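Local coordinates for D-alanyl-D-alanine carboxypeptidase (Enterococcus faecalis V583, PDB 5ZHF), which cleaves the C-terminal D-alanine from peptidoglycan-derived pentapeptides as a zinc-dependent carboxypeptidase and is linked to vancomycin resistance, at residues Glu159-Leu164 against Asn189-Tyr194; Asn167-Gly172 against Ala201-Tyr206; Gly172-Tyr177 against Arg195-Glu200. All blocks are in the same frame, centred on the assembly; numbering follows the deposited sequence.

Contact 1: residues Glu159-Leu164 against Asn189-Tyr194; sequences EVYRWL and NEPWHY. With ZN (zinc ion), chain C.
The ring of Y161 overlaps P191 with one face. CG of P191 lies over that face, 3.8 Å above the plane and offset toward the rim, a CH-pi contact. The backbone of P191 also takes part, with its O 3.4 Å from CD1 of Y161. On the W192 side, CE1 of Y161 comes to 3.8 Å from CB of W192, and the two side chains lie side by side, pointing the same way. OH of Y161 passes CE3 of W192 at 3.8 Å and hydrogen-bonds to OD1 of N149 in strand 145-150. The contact sets helix 157-167 against the type I turn E190-H193, which leads into strand 193-196 of the M15 peptidase fold. The turn supplies two residues of the active site, E190, the inferred proton donor/acceptor, and the zinc ligand H193. ND1 of H193 binds the zinc ion, which H140, D147 and a water also ligate. That water makes two long bonds, 3.3 Å each, donating to OE1 of E190 and accepting from NE1 of W192. One turn further along the helix, CB of L164 meets CZ of Y194 at 3.5 Å. A second water ties helix to turn. It donates to O of Y161 and to O of P191, and accepts from OH of Y194 at 2.7 Å.

Contact 2: residues Asn167-Gly172 against Ala201-Tyr206; sequences NSYRFG and AATKIY
The rings of Y169 and Y206 lie nearly parallel in an offset stack, with planes 10° apart and centroids at 4.1 Å. CD2 of Y206 sits over one face of Y169, toward the rim. The opposite face of Y169 receives CG of R170, 3.6 Å above its plane. At the edge of the same ring, in its plane, OG1 of T203 comes to 3.7 Å from CD2 of Y169. That hydroxyl is hydrogen-bonded to O of I199, one turn back in its own helix. CG of Y206 is anti to its backbone N (chi1 177°), which places it 3.5 Å from CD1 of Y169. The contact packs the short 3-10 segment 168-171, which links helix 157-167 to strand 173-175, against helix 199-208. It is structural packing away from the zinc site. Beside the stack the two backbones come close, with CA of Y169 4.9 Å from CA of A202. The small side chain of A202 fits here: its CB is 3.7 Å from O of Y169 and 3.8 Å from C of G172. CB of Y169 in turn faces O of A202. Within segment 167-172, NH2 of R170 donates a nearly straight bond to OD1 of N167, 2.9 Å long, with OD1 close to the guanidinium plane.

Contact 3: residues Gly172-Tyr177 against Arg195-Glu200; sequences GFIRRY and RYVGIE
F173-I174 pair antiparallel with R195-Y196, I174 and R195 as a hydrogen-bonded pair and F173 and Y196 as a non-hydrogen-bonded one. This joins edge strand 173-175 to strand 193-196 in the four-stranded antiparallel sheet of the M15 peptidase fold. N of I174 donates to O of R195 at 2.9 Å, and N of R195 returns a bond to O of I174. Beyond the strands, O of G172 accepts from both V197 N and G198 N, the first nearly in line with the carbonyl and the second on a lone pair. That O also lies 3.3 Å from CD1 of Y196, while N of G198 sits over the centre of the Y196 ring. G172 has a positive phi of 90°, a conformation suited to glycine, and its CA lies 3.9 Å from CE1 of Y196. On one sheet face Y196 turns its ring edge to the face of F173, planes 70° apart. This side meets helix 74-86. The other face carries I174 and R195. CG2 of I174 touches CG2 of V197 at 3.9 Å. CD of R176 lies 4.0 Å from CB of R195. Their like charges are probably offset by E139, whose OE2 makes salt bridges with both and whose OE1 hydrogen-bonds NE2 of the zinc ligand H193. NE of R195 donates to O of Y196 at 2.8 Å, from above the carbonyl plane.

How the contacts relate
Contact 3 is the buried one, and contacts 1 and 2 are only partly buried. Contacts 1 and 3 share strand 193-196, while contacts 2 and 3 share G172 and helix 199-208. The chemistry follows this placing. At the buried sheet edge, contact 3 uses direct backbone bonds. Beside the zinc, contact 1 has its polar groups bridged by water instead. At the partly exposed periphery, away from the site, contact 2 depends on aromatic stacking. Neighbouring residues connect them: OG of S168 lies 2.8 Å from O of F173, probably a hydrogen bond, and OD1 of N189 probably accepts from NH2 of R175. CE2 of Y194 also packs on S168.

Contact 1: residues Glu159-Leu164 against Asn189-Tyr194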
loop_
_atom_site.group_PDB
_atom_site.type_symbol
_atom_site.label_atom_id
_atom_site.label_comp_id
_atom_site.label_asym_id
_atom_site.label_seq_id
_atom_site.Cartn_x
_atom_site.Cartn_y
_atom_site.Cartn_z
ATOM N N GLU A 159 -7.485 -4.298 15.032
ATOM C CA GLU A 159 -7.330 -5.756 15.012
ATOM C C GLU A 159 -6.753 -6.253 13.670
ATOM O O GLU A 159 -5.851 -7.092 13.635
ATOM C CB GLU A 159 -8.671 -6.453 15.281
ATOM C CG GLU A 159 -9.073 -6.352 16.746
ATOM C CD GLU A 159 -10.512 -6.737 17.054
ATOM O OE1 GLU A 159 -11.384 -6.758 16.174
ATOM O OE2 GLU A 159 -10.765 -7.005 18.243
ATOM N N VAL A 160 -7.312 -5.739 12.586
ATOM C CA VAL A 160 -6.829 -6.064 11.240
ATOM C C VAL A 160 -5.408 -5.534 11.027
ATOM O O VAL A 160 -4.568 -6.265 10.503
ATOM C CB VAL A 160 -7.798 -5.523 10.165
ATOM C CG1 VAL A 160 -7.171 -5.574 8.771
ATOM C CG2 VAL A 160 -9.087 -6.321 10.228
ATOM N N TYR A 161 -5.138 -4.291 11.439
ATOM C CA TYR A 161 -3.810 -3.705 11.246
ATOM C C TYR A 161 -2.743 -4.455 12.029
ATOM O O TYR A 161 -1.645 -4.715 11.515
ATOM C CB TYR A 161 -3.774 -2.213 11.594
ATOM C CG TYR A 161 -4.747 -1.344 10.837
ATOM C CD1 TYR A 161 -5.152 -1.651 9.525
ATOM C CD2 TYR A 161 -5.253 -0.178 11.408
ATOM C CE1 TYR A 161 -6.016 -0.835 8.826
ATOM C CE2 TYR A 161 -6.138 0.622 10.715
ATOM C CZ TYR A 161 -6.512 0.297 9.423
ATOM O OH TYR A 161 -7.395 1.101 8.739
ATOM N N ARG A 162 -3.080 -4.851 13.253
ATOM C CA ARG A 162 -2.179 -5.652 14.066
ATOM C C ARG A 162 -1.912 -7.020 13.443
ATOM O O ARG A 162 -0.759 -7.448 13.370
ATOM C CB ARG A 162 -2.705 -5.788 15.498
ATOM C CG ARG A 162 -1.725 -6.516 16.405
ATOM C CD ARG A 162 -2.258 -6.603 17.813
ATOM N NE ARG A 162 -3.505 -7.349 17.876
ATOM C CZ ARG A 162 -4.172 -7.599 18.998
ATOM N NH1 ARG A 162 -3.706 -7.169 20.172
ATOM N NH2 ARG A 162 -5.311 -8.289 18.948
ATOM N N TRP A 163 -2.963 -7.696 12.956
ATOM C CA TRP A 163 -2.801 -8.994 12.349
ATOM C C TRP A 163 -1.922 -8.880 11.103
ATOM O O TRP A 163 -1.041 -9.721 10.877
ATOM C CB TRP A 163 -4.151 -9.630 12.010
ATOM C CG TRP A 163 -4.022 -11.043 11.520
ATOM C CD1 TRP A 163 -4.119 -12.181 12.272
ATOM C CD2 TRP A 163 -3.724 -11.469 10.181
ATOM N NE1 TRP A 163 -3.933 -13.283 11.492
ATOM C CE2 TRP A 163 -3.660 -12.881 10.207
ATOM C CE3 TRP A 163 -3.525 -10.801 8.959
ATOM C CZ2 TRP A 163 -3.410 -13.636 9.070
ATOM C CZ3 TRP A 163 -3.245 -11.559 7.826
ATOM C CH2 TRP A 163 -3.200 -12.958 7.891
ATOM N N LEU A 164 -2.177 -7.854 10.290
ATOM C CA LEU A 164 -1.391 -7.684 9.063
ATOM C C LEU A 164 0.095 -7.457 9.403
ATOM O O LEU A 164 1.002 -8.047 8.754
ATOM C CB LEU A 164 -1.925 -6.512 8.259
ATOM C CG LEU A 164 -3.269 -6.775 7.602
ATOM C CD1 LEU A 164 -3.891 -5.478 7.133
ATOM C CD2 LEU A 164 -3.182 -7.797 6.468
ATOM N N ASN A 189 2.591 7.155 8.707
ATOM C CA ASN A 189 2.161 5.827 9.137
ATOM C C ASN A 189 0.804 5.490 8.512
ATOM O O ASN A 189 -0.204 6.102 8.855
ATOM C CB ASN A 189 2.092 5.796 10.676
ATOM C CG ASN A 189 1.548 4.492 11.224
ATOM O OD1 ASN A 189 1.693 3.444 10.627
ATOM N ND2 ASN A 189 0.939 4.559 12.407
ATOM N N GLU A 190 0.798 4.545 7.570
ATOM C CA GLU A 190 -0.409 4.097 6.889
ATOM C C GLU A 190 -0.574 2.593 7.123
ATOM O O GLU A 190 -0.198 1.771 6.290
ATOM C CB GLU A 190 -0.323 4.428 5.389
ATOM C CG GLU A 190 -0.254 5.935 5.175
ATOM C CD GLU A 190 -0.363 6.344 3.732
ATOM O OE1 GLU A 190 -0.013 5.552 2.832
ATOM O OE2 GLU A 190 -0.772 7.488 3.511
ATOM N N PRO A 191 -1.123 2.208 8.299
ATOM C CA PRO A 191 -1.136 0.789 8.685
ATOM C C PRO A 191 -2.055 -0.100 7.848
ATOM O O PRO A 191 -2.063 -1.312 8.031
ATOM C CB PRO A 191 -1.603 0.826 10.155
ATOM C CG PRO A 191 -2.360 2.094 10.267
ATOM C CD PRO A 191 -1.637 3.069 9.391
ATOM N N TRP A 192 -2.828 0.530 6.951
ATOM C CA TRP A 192 -3.659 -0.142 5.944
ATOM C C TRP A 192 -2.933 -0.512 4.642
ATOM O O TRP A 192 -3.432 -1.366 3.910
ATOM C CB TRP A 192 -4.857 0.751 5.571
ATOM C CG TRP A 192 -4.479 2.128 5.214
ATOM C CD1 TRP A 192 -4.093 2.593 3.990
ATOM C CD2 TRP A 192 -4.414 3.262 6.100
ATOM N NE1 TRP A 192 -3.795 3.915 4.062
ATOM C CE2 TRP A 192 -3.978 4.356 5.343
ATOM C CE3 TRP A 192 -4.674 3.447 7.458
ATOM C CZ2 TRP A 192 -3.820 5.636 5.894
ATOM C CZ3 TRP A 192 -4.502 4.717 8.007
ATOM C CH2 TRP A 192 -4.098 5.790 7.224
ATOM N N HIS A 193 -1.810 0.139 4.331
ATOM C CA HIS A 193 -1.242 0.051 2.961
ATOM C C HIS A 193 -0.178 -1.067 2.885
ATOM O O HIS A 193 0.908 -0.942 3.458
ATOM C CB HIS A 193 -0.668 1.390 2.520
ATOM C CG HIS A 193 -0.111 1.382 1.134
ATOM N ND1 HIS A 193 -0.710 2.035 0.078
ATOM C CD2 HIS A 193 0.999 0.791 0.634
ATOM C CE1 HIS A 193 0.024 1.862 -1.008
ATOM N NE2 HIS A 193 1.079 1.128 -0.692
ATOM N N TYR A 194 -0.530 -2.148 2.185
ATOM C CA TYR A 194 0.300 -3.345 2.017
ATOM C C TYR A 194 0.719 -3.532 0.549
ATOM O O TYR A 194 -0.089 -3.358 -0.374
ATOM C CB TYR A 194 -0.396 -4.586 2.619
ATOM C CG TYR A 194 -0.165 -4.566 4.111
ATOM C CD1 TYR A 194 -0.876 -3.700 4.941
ATOM C CD2 TYR A 194 0.865 -5.320 4.689
ATOM C CE1 TYR A 194 -0.604 -3.633 6.315
ATOM C CE2 TYR A 194 1.149 -5.251 6.038
ATOM C CZ TYR A 194 0.433 -4.390 6.855
ATOM O OH TYR A 194 0.780 -4.343 8.186
HETATM ZN ZN ZN C . -2.542 2.827 -0.056
HETATM O O HOH W 1 -0.514 -2.694 9.830
HETATM O O HOH W 2 -2.635 4.727 1.085
#

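Contact 2: residues Asn167-Gly172 against Ala201-Tyr206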
loop_
_atom_site.group_PDB
_atom_site.type_symbol
_atom_site.label_atom_id
_atom_site.label_comp_id
_atom_site.label_asym_id
_atom_site.label_seq_id
_atom_site.Cartn_x
_atom_site.Cartn_y
_atom_site.Cartn_z
ATOM N N ASN A 167 1.654 -10.780 10.343
ATOM C CA ASN A 167 1.464 -11.940 9.447
ATOM C C ASN A 167 1.656 -11.748 7.937
ATOM O O ASN A 167 1.780 -12.738 7.209
ATOM C CB ASN A 167 0.068 -12.522 9.647
ATOM C CG ASN A 167 -0.125 -13.114 11.020
ATOM O OD1 ASN A 167 0.253 -14.263 11.256
ATOM N ND2 ASN A 167 -0.699 -12.338 11.928
ATOM N N SER A 168 1.579 -10.516 7.441
ATOM C CA SER A 168 1.454 -10.298 6.015
ATOM C C SER A 168 2.626 -10.857 5.210
ATOM O O SER A 168 2.449 -11.272 4.056
ATOM C CB SER A 168 1.328 -8.824 5.688
ATOM O OG SER A 168 2.515 -8.103 6.001
ATOM N N TYR A 169 3.808 -10.805 5.818
ATOM C CA TYR A 169 5.050 -11.215 5.126
ATOM C C TYR A 169 5.046 -12.679 4.719
ATOM O O TYR A 169 5.634 -13.046 3.717
ATOM C CB TYR A 169 6.291 -10.906 5.987
ATOM C CG TYR A 169 6.418 -11.797 7.190
ATOM C CD1 TYR A 169 5.776 -11.481 8.386
ATOM C CD2 TYR A 169 7.162 -12.987 7.135
ATOM C CE1 TYR A 169 5.876 -12.308 9.494
ATOM C CE2 TYR A 169 7.274 -13.814 8.242
ATOM C CZ TYR A 169 6.624 -13.480 9.420
ATOM O OH TYR A 169 6.699 -14.300 10.560
ATOM N N ARG A 170 4.334 -13.509 5.475
ATOM C CA ARG A 170 4.192 -14.922 5.145
ATOM C C ARG A 170 3.504 -15.168 3.782
ATOM O O ARG A 170 3.622 -16.250 3.207
ATOM C CB ARG A 170 3.450 -15.649 6.290
ATOM C CG ARG A 170 4.181 -15.589 7.627
ATOM C CD ARG A 170 3.640 -16.554 8.678
ATOM N NE ARG A 170 2.283 -16.200 9.104
ATOM C CZ ARG A 170 1.157 -16.845 8.791
ATOM N NH1 ARG A 170 1.171 -17.927 8.021
ATOM N NH2 ARG A 170 -0.017 -16.405 9.264
ATOM N N PHE A 171 2.800 -14.153 3.271
ATOM C CA PHE A 171 2.078 -14.184 2.000
ATOM C C PHE A 171 2.658 -13.235 0.968
ATOM O O PHE A 171 2.076 -13.046 -0.102
ATOM C CB PHE A 171 0.605 -13.876 2.256
ATOM C CG PHE A 171 0.046 -14.710 3.347
ATOM C CD1 PHE A 171 -0.374 -16.001 3.090
ATOM C CD2 PHE A 171 0.009 -14.236 4.647
ATOM C CE1 PHE A 171 -0.843 -16.819 4.122
ATOM C CE2 PHE A 171 -0.459 -15.044 5.673
ATOM C CZ PHE A 171 -0.903 -16.328 5.402
ATOM N N GLY A 172 3.834 -12.683 1.264
ATOM C CA GLY A 172 4.548 -11.854 0.318
ATOM C C GLY A 172 4.230 -10.369 0.374
ATOM O O GLY A 172 4.616 -9.636 -0.517
ATOM N N ALA A 201 11.491 -11.782 -0.299
ATOM C CA ALA A 201 11.854 -10.433 0.091
ATOM C C ALA A 201 11.057 -9.980 1.317
ATOM O O ALA A 201 11.595 -9.337 2.214
ATOM C CB ALA A 201 11.640 -9.459 -1.055
ATOM N N ALA A 202 9.762 -10.292 1.350
ATOM C CA ALA A 202 8.930 -9.822 2.465
ATOM C C ALA A 202 9.421 -10.342 3.809
ATOM O O ALA A 202 9.436 -9.619 4.797
ATOM C CB ALA A 202 7.474 -10.226 2.263
ATOM N N THR A 203 9.841 -11.593 3.817
ATOM C CA THR A 203 10.283 -12.237 5.029
ATOM C C THR A 203 11.578 -11.610 5.530
ATOM O O THR A 203 11.725 -11.370 6.725
ATOM C CB THR A 203 10.440 -13.748 4.817
ATOM O OG1 THR A 203 9.197 -14.309 4.341
ATOM C CG2 THR A 203 10.880 -14.430 6.111
ATOM N N LYS A 204 12.503 -11.326 4.610
ATOM C CA LYS A 204 13.751 -10.644 4.965
ATOM C C LYS A 204 13.487 -9.233 5.459
ATOM O O LYS A 204 14.031 -8.804 6.476
ATOM C CB LYS A 204 14.712 -10.607 3.772
ATOM C CG LYS A 204 15.241 -11.976 3.370
ATOM C CD LYS A 204 16.162 -11.918 2.152
ATOM C CE LYS A 204 16.934 -13.224 1.992
ATOM N NZ LYS A 204 17.398 -13.446 0.591
ATOM N N ILE A 205 12.622 -8.507 4.751
ATOM C CA ILE A 205 12.265 -7.141 5.156
ATOM C C ILE A 205 11.678 -7.129 6.572
ATOM O O ILE A 205 12.022 -6.278 7.404
ATOM C CB ILE A 205 11.325 -6.488 4.106
ATOM C CG1 ILE A 205 12.134 -6.170 2.839
ATOM C CG2 ILE A 205 10.682 -5.215 4.642
ATOM C CD1 ILE A 205 11.313 -5.894 1.602
ATOM N N TYR A 206 10.798 -8.080 6.840
ATOM C CA TYR A 206 10.144 -8.169 8.123
ATOM C C TYR A 206 11.141 -8.501 9.232
ATOM O O TYR A 206 11.165 -7.821 10.244
ATOM C CB TYR A 206 9.043 -9.215 8.087
ATOM C CG TYR A 206 8.385 -9.381 9.436
ATOM C CD1 TYR A 206 7.401 -8.491 9.860
ATOM C CD2 TYR A 206 8.758 -10.415 10.295
ATOM C CE1 TYR A 206 6.799 -8.638 11.094
ATOM C CE2 TYR A 206 8.160 -10.569 11.540
ATOM C CZ TYR A 206 7.178 -9.679 11.927
ATOM O OH TYR A 206 6.572 -9.803 13.156
#

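Contact 3: residues Gly172-Tyr177 against Arg195-Glu200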
loop_
_atom_site.group_PDB
_atom_site.type_symbol
_atom_site.label_atom_id
_atom_site.label_comp_id
_atom_site.label_asym_id
_atom_site.label_seq_id
_atom_site.Cartn_x
_atom_site.Cartn_y
_atom_site.Cartn_z
ATOM N N GLY A 172 3.834 -12.683 1.264
ATOM C CA GLY A 172 4.548 -11.854 0.318
ATOM C C GLY A 172 4.230 -10.369 0.374
ATOM O O GLY A 172 4.616 -9.636 -0.517
ATOM N N PHE A 173 3.488 -9.918 1.392
ATOM C CA PHE A 173 3.139 -8.513 1.501
ATOM C C PHE A 173 3.869 -7.848 2.671
ATOM O O PHE A 173 4.039 -8.453 3.730
ATOM C CB PHE A 173 1.623 -8.349 1.731
ATOM C CG PHE A 173 0.780 -8.742 0.570
ATOM C CD1 PHE A 173 0.435 -10.065 0.366
ATOM C CD2 PHE A 173 0.294 -7.782 -0.320
ATOM C CE1 PHE A 173 -0.369 -10.419 -0.705
ATOM C CE2 PHE A 173 -0.507 -8.128 -1.401
ATOM C CZ PHE A 173 -0.839 -9.456 -1.582
ATOM N N ILE A 174 4.270 -6.602 2.482
ATOM C CA ILE A 174 4.904 -5.807 3.529
ATOM C C ILE A 174 4.071 -4.593 3.913
ATOM O O ILE A 174 3.339 -4.006 3.078
ATOM C CB ILE A 174 6.339 -5.361 3.152
ATOM C CG1 ILE A 174 6.347 -4.491 1.874
ATOM C CG2 ILE A 174 7.205 -6.586 2.956
ATOM C CD1 ILE A 174 7.729 -4.007 1.443
ATOM N N ARG A 175 4.200 -4.227 5.195
ATOM C CA ARG A 175 3.685 -2.976 5.715
ATOM C C ARG A 175 4.596 -1.897 5.149
ATOM O O ARG A 175 5.714 -1.676 5.635
ATOM C CB ARG A 175 3.693 -2.988 7.249
ATOM C CG ARG A 175 3.060 -1.765 7.868
ATOM C CD ARG A 175 3.209 -1.802 9.369
ATOM N NE ARG A 175 2.616 -0.625 10.004
ATOM C CZ ARG A 175 2.379 -0.522 11.315
ATOM N NH1 ARG A 175 2.642 -1.530 12.141
ATOM N NH2 ARG A 175 1.838 0.584 11.799
ATOM N N ARG A 176 4.136 -1.286 4.068
ATOM C CA ARG A 176 5.014 -0.512 3.198
ATOM C C ARG A 176 5.558 0.757 3.839
ATOM O O ARG A 176 6.679 1.183 3.515
ATOM C CB ARG A 176 4.253 -0.127 1.950
ATOM C CG ARG A 176 5.041 0.642 0.915
ATOM C CD ARG A 176 6.210 -0.154 0.411
ATOM N NE ARG A 176 6.952 0.577 -0.603
ATOM C CZ ARG A 176 7.932 1.454 -0.369
ATOM N NH1 ARG A 176 8.262 1.813 0.877
ATOM N NH2 ARG A 176 8.564 2.004 -1.402
ATOM N N TYR A 177 4.740 1.381 4.678
ATOM C CA TYR A 177 5.040 2.701 5.246
ATOM C C TYR A 177 4.987 2.642 6.774
ATOM O O TYR A 177 4.060 3.165 7.386
ATOM C CB TYR A 177 4.074 3.737 4.699
ATOM C CG TYR A 177 4.028 3.829 3.185
ATOM C CD1 TYR A 177 5.191 4.082 2.437
ATOM C CD2 TYR A 177 2.831 3.634 2.486
ATOM C CE1 TYR A 177 5.145 4.184 1.057
ATOM C CE2 TYR A 177 2.783 3.732 1.095
ATOM C CZ TYR A 177 3.943 3.985 0.382
ATOM O OH TYR A 177 3.883 4.084 -1.006
ATOM N N ARG A 195 2.004 -3.861 0.364
ATOM C CA ARG A 195 2.649 -3.953 -0.963
ATOM C C ARG A 195 3.145 -5.365 -1.152
ATOM O O ARG A 195 3.816 -5.913 -0.267
ATOM C CB ARG A 195 3.821 -2.966 -1.031
ATOM C CG ARG A 195 4.861 -3.195 -2.123
ATOM C CD ARG A 195 4.298 -3.125 -3.533
ATOM N NE ARG A 195 5.300 -3.686 -4.431
ATOM C CZ ARG A 195 6.290 -3.035 -5.009
ATOM N NH1 ARG A 195 6.419 -1.714 -4.899
ATOM N NH2 ARG A 195 7.148 -3.727 -5.768
ATOM N N TYR A 196 2.811 -5.961 -2.295
ATOM C CA TYR A 196 3.332 -7.269 -2.634
ATOM C C TYR A 196 4.760 -7.137 -3.183
ATOM O O TYR A 196 4.983 -6.447 -4.185
ATOM C CB TYR A 196 2.488 -7.954 -3.690
ATOM C CG TYR A 196 2.980 -9.359 -3.972
ATOM C CD1 TYR A 196 2.703 -10.403 -3.095
ATOM C CD2 TYR A 196 3.788 -9.624 -5.090
ATOM C CE1 TYR A 196 3.159 -11.692 -3.342
ATOM C CE2 TYR A 196 4.250 -10.911 -5.345
ATOM C CZ TYR A 196 3.946 -11.932 -4.483
ATOM O OH TYR A 196 4.382 -13.217 -4.737
ATOM N N VAL A 197 5.683 -7.827 -2.520
ATOM C CA VAL A 197 7.060 -8.009 -3.028
ATOM C C VAL A 197 7.482 -9.472 -3.216
ATOM O O VAL A 197 8.592 -9.738 -3.744
ATOM C CB VAL A 197 8.053 -7.299 -2.107
ATOM C CG1 VAL A 197 7.848 -5.804 -2.178
ATOM C CG2 VAL A 197 7.976 -7.821 -0.679
ATOM N N GLY A 198 6.652 -10.422 -2.767
ATOM C CA GLY A 198 6.976 -11.848 -2.771
ATOM C C GLY A 198 7.470 -12.292 -1.429
ATOM O O GLY A 198 7.980 -11.496 -0.636
ATOM N N ILE A 199 7.316 -13.581 -1.163
ATOM C CA ILE A 199 7.558 -14.142 0.154
ATOM C C ILE A 199 9.028 -14.008 0.567
ATOM O O ILE A 199 9.309 -13.636 1.690
ATOM C CB ILE A 199 7.048 -15.604 0.232
ATOM C CG1 ILE A 199 5.503 -15.612 0.147
ATOM C CG2 ILE A 199 7.481 -16.280 1.521
ATOM C CD1 ILE A 199 4.860 -16.942 -0.167
ATOM N N GLU A 200 9.945 -14.262 -0.368
ATOM C CA GLU A 200 11.396 -14.194 -0.069
ATOM C C GLU A 200 11.803 -12.822 0.464
ATOM O O GLU A 200 12.353 -12.706 1.554
ATOM C CB GLU A 200 12.205 -14.529 -1.325
ATOM C CG GLU A 200 13.710 -14.614 -1.124
ATOM C CD GLU A 200 14.418 -15.072 -2.390
ATOM O OE1 GLU A 200 15.070 -14.231 -3.043
ATOM O OE2 GLU A 200 14.297 -16.263 -2.747
#